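Local coordinates for ylmH (PDB 2FPH), which is a cell division protein of a Gram-positive bacterium that probably binds nucleic acid through an RRM-like domain, at residues A[42-47]-A[69-74]; A[11-16]-A[38-43]. All blocks are in the same frame, centred on the assembly; numbering follows the deposited sequence.

Contact 1 (A[42-47]-A[69-74]); sequences KLLKIL and VLLYPD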
# COMPACT_ATOMS: atom_id res chain seq x y z
N LYS A 42 -7.56 -10.05 -3.90
CA LYS A 42 -8.36 -11.25 -3.99
C LYS A 42 -7.65 -12.32 -4.82
O LYS A 42 -7.62 -13.46 -4.39
CB LYS A 42 -9.74 -10.93 -4.59
CG LYS A 42 -10.66 -10.24 -3.66
CD LYS A 42 -12.14 -10.24 -4.18
CE LYS A 42 -12.40 -9.25 -5.27
NZ LYS A 42 -12.68 -7.85 -4.75
N LEU A 43 -6.97 -11.92 -5.90
CA LEU A 43 -6.22 -12.86 -6.75
C LEU A 43 -5.10 -13.48 -5.98
O LEU A 43 -4.93 -14.69 -6.05
CB LEU A 43 -5.62 -12.12 -7.91
CG LEU A 43 -6.22 -12.15 -9.31
CD1 LEU A 43 -7.72 -12.61 -9.46
CD2 LEU A 43 -5.77 -11.01 -10.15
N LEU A 44 -4.37 -12.68 -5.20
CA LEU A 44 -3.20 -13.21 -4.50
C LEU A 44 -3.68 -14.17 -3.39
O LEU A 44 -3.08 -15.20 -3.15
CB LEU A 44 -2.37 -12.06 -3.98
CG LEU A 44 -0.85 -12.14 -3.90
CD1 LEU A 44 -0.31 -11.24 -2.76
CD2 LEU A 44 -0.11 -13.45 -4.14
N LYS A 45 -4.74 -13.83 -2.67
CA LYS A 45 -5.34 -14.74 -1.68
C LYS A 45 -5.70 -16.13 -2.27
O LYS A 45 -5.41 -17.14 -1.65
CB LYS A 45 -6.58 -14.09 -1.06
CG LYS A 45 -6.23 -13.03 -0.03
CD LYS A 45 -7.40 -12.17 0.31
CE LYS A 45 -7.16 -11.24 1.52
NZ LYS A 45 -6.04 -11.66 2.38
N ILE A 46 -6.24 -16.14 -3.47
CA ILE A 46 -6.53 -17.39 -4.18
C ILE A 46 -5.25 -18.22 -4.51
O ILE A 46 -5.13 -19.42 -4.14
CB ILE A 46 -7.33 -17.16 -5.44
CG1 ILE A 46 -8.73 -16.59 -5.12
CG2 ILE A 46 -7.51 -18.46 -6.17
CD1 ILE A 46 -9.34 -15.93 -6.38
N LEU A 47 -4.26 -17.52 -5.07
CA LEU A 47 -2.96 -18.17 -5.39
C LEU A 47 -2.33 -18.72 -4.11
O LEU A 47 -1.86 -19.84 -4.09
CB LEU A 47 -2.04 -17.18 -6.09
CG LEU A 47 -1.53 -17.30 -7.53
CD1 LEU A 47 -2.48 -18.02 -8.49
CD2 LEU A 47 -1.04 -15.98 -8.05
N VAL A 69 0.31 -7.07 1.25
CA VAL A 69 0.05 -8.42 1.65
C VAL A 69 1.32 -9.07 2.10
O VAL A 69 2.41 -8.86 1.53
CB VAL A 69 -0.63 -9.24 0.46
CG1 VAL A 69 -0.62 -10.75 0.63
CG2 VAL A 69 -2.09 -8.78 0.20
N LEU A 70 1.17 -9.89 3.11
CA LEU A 70 2.30 -10.68 3.56
C LEU A 70 2.05 -12.13 3.23
O LEU A 70 0.99 -12.69 3.54
CB LEU A 70 2.45 -10.46 5.04
CG LEU A 70 3.16 -9.26 5.56
CD1 LEU A 70 2.80 -9.08 7.02
CD2 LEU A 70 4.69 -9.55 5.27
N LEU A 71 3.01 -12.77 2.57
CA LEU A 71 2.97 -14.21 2.25
C LEU A 71 3.98 -14.89 3.16
O LEU A 71 5.09 -14.39 3.25
CB LEU A 71 3.32 -14.40 0.77
CG LEU A 71 2.33 -13.79 -0.25
CD1 LEU A 71 2.80 -13.70 -1.69
CD2 LEU A 71 1.07 -14.55 -0.25
N TYR A 72 3.68 -16.04 3.82
CA TYR A 72 4.60 -16.54 4.84
C TYR A 72 4.41 -18.00 5.19
O TYR A 72 3.34 -18.56 4.93
CB TYR A 72 4.56 -15.69 6.10
CG TYR A 72 3.17 -15.48 6.63
CD1 TYR A 72 2.39 -14.46 6.14
CD2 TYR A 72 2.61 -16.33 7.58
CE1 TYR A 72 1.09 -14.27 6.57
CE2 TYR A 72 1.25 -16.12 8.04
CZ TYR A 72 0.54 -15.08 7.53
OH TYR A 72 -0.78 -14.85 7.94
N PRO A 73 5.49 -18.64 5.64
CA PRO A 73 5.41 -20.00 6.18
C PRO A 73 4.69 -19.97 7.53
O PRO A 73 4.62 -18.91 8.14
CB PRO A 73 6.87 -20.39 6.37
CG PRO A 73 7.61 -19.45 5.50
CD PRO A 73 6.89 -18.16 5.68
N ASP A 74 4.31 -21.15 8.02
CA ASP A 74 3.39 -21.28 9.17
C ASP A 74 3.96 -20.87 10.53
O ASP A 74 3.19 -20.39 11.42
CB ASP A 74 2.84 -22.69 9.25
CG ASP A 74 1.94 -23.04 8.06
OD1 ASP A 74 1.30 -22.14 7.44
OD2 ASP A 74 1.82 -24.22 7.67

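Contact 2 (A[11-16]-A[38-43]); sequences RPFLDK and PHQEKL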
# COMPACT_ATOMS: atom_id res chain seq x y z
N ARG A 11 -3.75 -12.08 -15.98
CA ARG A 11 -2.51 -12.83 -16.16
C ARG A 11 -1.26 -12.09 -15.78
O ARG A 11 -0.45 -12.66 -15.06
CB ARG A 11 -2.37 -13.52 -17.53
CG ARG A 11 -3.60 -14.34 -17.89
CD ARG A 11 -3.67 -14.57 -19.39
NE ARG A 11 -2.62 -15.50 -19.78
CZ ARG A 11 -2.30 -15.82 -21.02
NH1 ARG A 11 -2.84 -15.18 -22.06
NH2 ARG A 11 -1.36 -16.74 -21.22
N PRO A 12 -1.09 -10.84 -16.16
CA PRO A 12 0.11 -10.09 -15.73
C PRO A 12 0.31 -10.05 -14.21
O PRO A 12 1.43 -10.30 -13.73
CB PRO A 12 -0.09 -8.74 -16.34
CG PRO A 12 -0.94 -8.99 -17.46
CD PRO A 12 -1.93 -10.04 -17.09
N PHE A 13 -0.77 -9.79 -13.47
CA PHE A 13 -0.69 -9.77 -12.01
C PHE A 13 -0.41 -11.15 -11.49
O PHE A 13 0.37 -11.34 -10.52
CB PHE A 13 -1.95 -9.22 -11.37
CG PHE A 13 -1.80 -9.11 -9.89
CD1 PHE A 13 -0.96 -8.16 -9.37
CD2 PHE A 13 -2.32 -10.05 -9.08
CE1 PHE A 13 -0.68 -8.16 -8.02
CE2 PHE A 13 -2.11 -10.00 -7.72
CZ PHE A 13 -1.27 -9.01 -7.24
N LEU A 14 -1.12 -12.14 -12.03
CA LEU A 14 -0.91 -13.53 -11.53
C LEU A 14 0.52 -13.99 -11.74
O LEU A 14 1.12 -14.63 -10.84
CB LEU A 14 -1.83 -14.51 -12.16
CG LEU A 14 -3.31 -14.33 -11.88
CD1 LEU A 14 -4.14 -15.22 -12.84
CD2 LEU A 14 -3.55 -14.65 -10.47
N ASP A 15 1.09 -13.61 -12.88
CA ASP A 15 2.51 -13.85 -13.12
C ASP A 15 3.41 -13.30 -12.02
O ASP A 15 4.35 -13.97 -11.60
CB ASP A 15 2.93 -13.24 -14.44
CG ASP A 15 2.42 -13.99 -15.65
OD1 ASP A 15 1.92 -15.16 -15.57
OD2 ASP A 15 2.49 -13.43 -16.76
N LYS A 16 3.15 -12.06 -11.58
CA LYS A 16 3.90 -11.43 -10.48
C LYS A 16 3.64 -12.18 -9.19
O LYS A 16 4.54 -12.41 -8.32
CB LYS A 16 3.51 -9.95 -10.28
CG LYS A 16 3.87 -8.97 -11.40
CD LYS A 16 3.40 -7.55 -10.97
CE LYS A 16 4.00 -6.42 -11.83
NZ LYS A 16 5.32 -5.98 -11.28
N PRO A 38 -7.86 -3.90 -4.47
CA PRO A 38 -8.71 -4.96 -3.92
C PRO A 38 -8.90 -6.21 -4.82
O PRO A 38 -8.94 -7.31 -4.35
CB PRO A 38 -10.01 -4.23 -3.71
CG PRO A 38 -9.59 -2.84 -3.46
CD PRO A 38 -8.56 -2.59 -4.49
N HIS A 39 -8.94 -6.01 -6.11
CA HIS A 39 -9.03 -7.13 -7.01
C HIS A 39 -7.77 -7.98 -7.01
O HIS A 39 -7.87 -9.17 -6.92
CB HIS A 39 -9.27 -6.71 -8.42
CG HIS A 39 -9.40 -7.88 -9.34
ND1 HIS A 39 -10.52 -8.68 -9.36
CD2 HIS A 39 -8.58 -8.34 -10.32
CE1 HIS A 39 -10.37 -9.62 -10.28
NE2 HIS A 39 -9.21 -9.44 -10.88
N GLN A 40 -6.63 -7.30 -6.98
CA GLN A 40 -5.32 -7.94 -6.88
C GLN A 40 -5.14 -8.64 -5.57
O GLN A 40 -4.58 -9.77 -5.54
CB GLN A 40 -4.23 -6.92 -7.10
CG GLN A 40 -4.22 -6.41 -8.54
CD GLN A 40 -3.37 -5.21 -8.78
OE1 GLN A 40 -3.06 -4.45 -7.86
NE2 GLN A 40 -3.07 -4.95 -10.08
N GLU A 41 -5.59 -8.04 -4.47
CA GLU A 41 -5.62 -8.75 -3.18
C GLU A 41 -6.40 -10.05 -3.24
O GLU A 41 -5.96 -11.06 -2.66
CB GLU A 41 -6.20 -7.80 -2.10
CG GLU A 41 -6.44 -8.30 -0.68
CD GLU A 41 -7.30 -7.34 0.17
OE1 GLU A 41 -8.06 -6.51 -0.40
OE2 GLU A 41 -7.24 -7.43 1.43
N LYS A 42 -7.56 -10.05 -3.90
CA LYS A 42 -8.36 -11.25 -3.99
C LYS A 42 -7.65 -12.32 -4.82
O LYS A 42 -7.62 -13.46 -4.39
CB LYS A 42 -9.74 -10.93 -4.59
CG LYS A 42 -10.66 -10.24 -3.66
CD LYS A 42 -12.14 -10.24 -4.18
CE LYS A 42 -12.40 -9.25 -5.27
NZ LYS A 42 -12.68 -7.85 -4.75
N LEU A 43 -6.97 -11.92 -5.90
CA LEU A 43 -6.22 -12.86 -6.75
C LEU A 43 -5.10 -13.48 -5.98
O LEU A 43 -4.93 -14.69 -6.05
CB LEU A 43 -5.62 -12.12 -7.91
CG LEU A 43 -6.22 -12.15 -9.31
CD1 LEU A 43 -7.72 -12.61 -9.46
CD2 LEU A 43 -5.77 -11.01 -10.15

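Contact 1 (A[42-47]-A[69-74])
Leu-44 on helix 38-50 reaches across to strand 69-72 and spreads its two methyl groups over Val-69 and Leu-71, which lie two residues apart on the strand and put their side chains on the same face of the sheet. One branch, CD1, lies 3.4 Å from Val-69 CG1, closer than carbons usually pack, and sits 3.8 Å from Val-69 CB. These two side chains run past one another in opposite directions, so the leucine methyl rests alongside the valine branch. Val-69 offers this methyl because CG1 stands anti to its backbone N (chi1 164°), which turns CG2 to the other side, beside that nitrogen. Toward Leu-71 the approach is different: the two leucines meet tip to tip, Leu-44 CD2 standing 3.8 Å from Leu-71 CD1. The Leu-44 CD1 methyl also comes within 4.1 Å of Leu-71 CD1, so the strand leucine touches both branches of its helix partner. Leu-44 holds a chi1 of -147°, well away from a staggered value, which leaves the exact placing of its methyls, and with it the short pair, somewhat doubtful. No hydrogen bond crosses the gap, and all three touching residues are buried. Within the sheet, Val-69 and Leu-71 are fixed by backbone hydrogen bonds to Thr-33 and Phe-31, while Leu-70, between them, bonds to Ser-56 and turns its side chain from the helix toward Asp-82 and Phe-83. At the border of the contact Lys-45 lays its chain on Ser-57 and makes a long, weak ion pair with Glu-60. The arrangement is a helix packed on one face of a small antiparallel sheet, here against central strand 69-72, flanked by 31-32 and 54-57, in the YlmH N-terminal region.

Contact 2 (A[11-16]-A[38-43])
Phe-13 lays one face of its ring over the side chain of Gln-40 where two helices of the YlmH N-terminal region, 11-27 and 38-50, pack against each other. Gln-40 CB makes a CH-pi contact, 3.8 Å from the ring centroid and only 15° off the normal, displaced toward the rim. Farther out, the extended glutamine chain follows the ring, with CG 3.8 Å from Phe-13 CD1, and its amide plane stacks nearly parallel to the aromatic plane. A chi1 of -176° swings the ring away from the Phe-13 backbone nitrogen and out toward helix 38-50. Beside this stack, Leu-43 CD2 comes obliquely to within 3.7 Å of Phe-13 CD2. Leu-14 meets the same leucine at about a right angle, its CD2 methyl 3.8 Å from Leu-43 CG. The contact is partly buried; Phe-6, from the N-terminal loop, covers both Leu-14 and Leu-43.

The axes of 11-16 and 38-43 come within 10.4 Å of each other, crossing at -53°, and Phe-13, Leu-14, Gln-40 and Leu-43 meet between them. Around the start of helix 38-50, Asn-37 OD1 accepts a hydrogen bond from Gln-40 N, while His-39 NE2 is hydrogen-bonded to Asp-10 OD1 just ahead of helix 11-27. Next to CZ, Phe-13 CE2 lies 3.3 Å from Gln-40 O.

Overall arrangement
From the N terminus, helix 11-27 comes first; the chain then passes through edge strand 31-32 before helix 38-50 folds back onto it, and contact 2 closes that excursion. Continuing through strand 54-57, the chain returns with strand 69-72, where contact 1 closes a second loop against the same helix. The loops follow one another, overlapping only at Lys-42 and Leu-43, and the contact centres are 11 Å apart. Helix 38-50 is thus the middle element, joining helix 11-27 to the three-stranded sheet. The interfaces meet where Leu-47 CD2 packs 3.7 Å from Leu-14 CD2, so the two apolar patches touch.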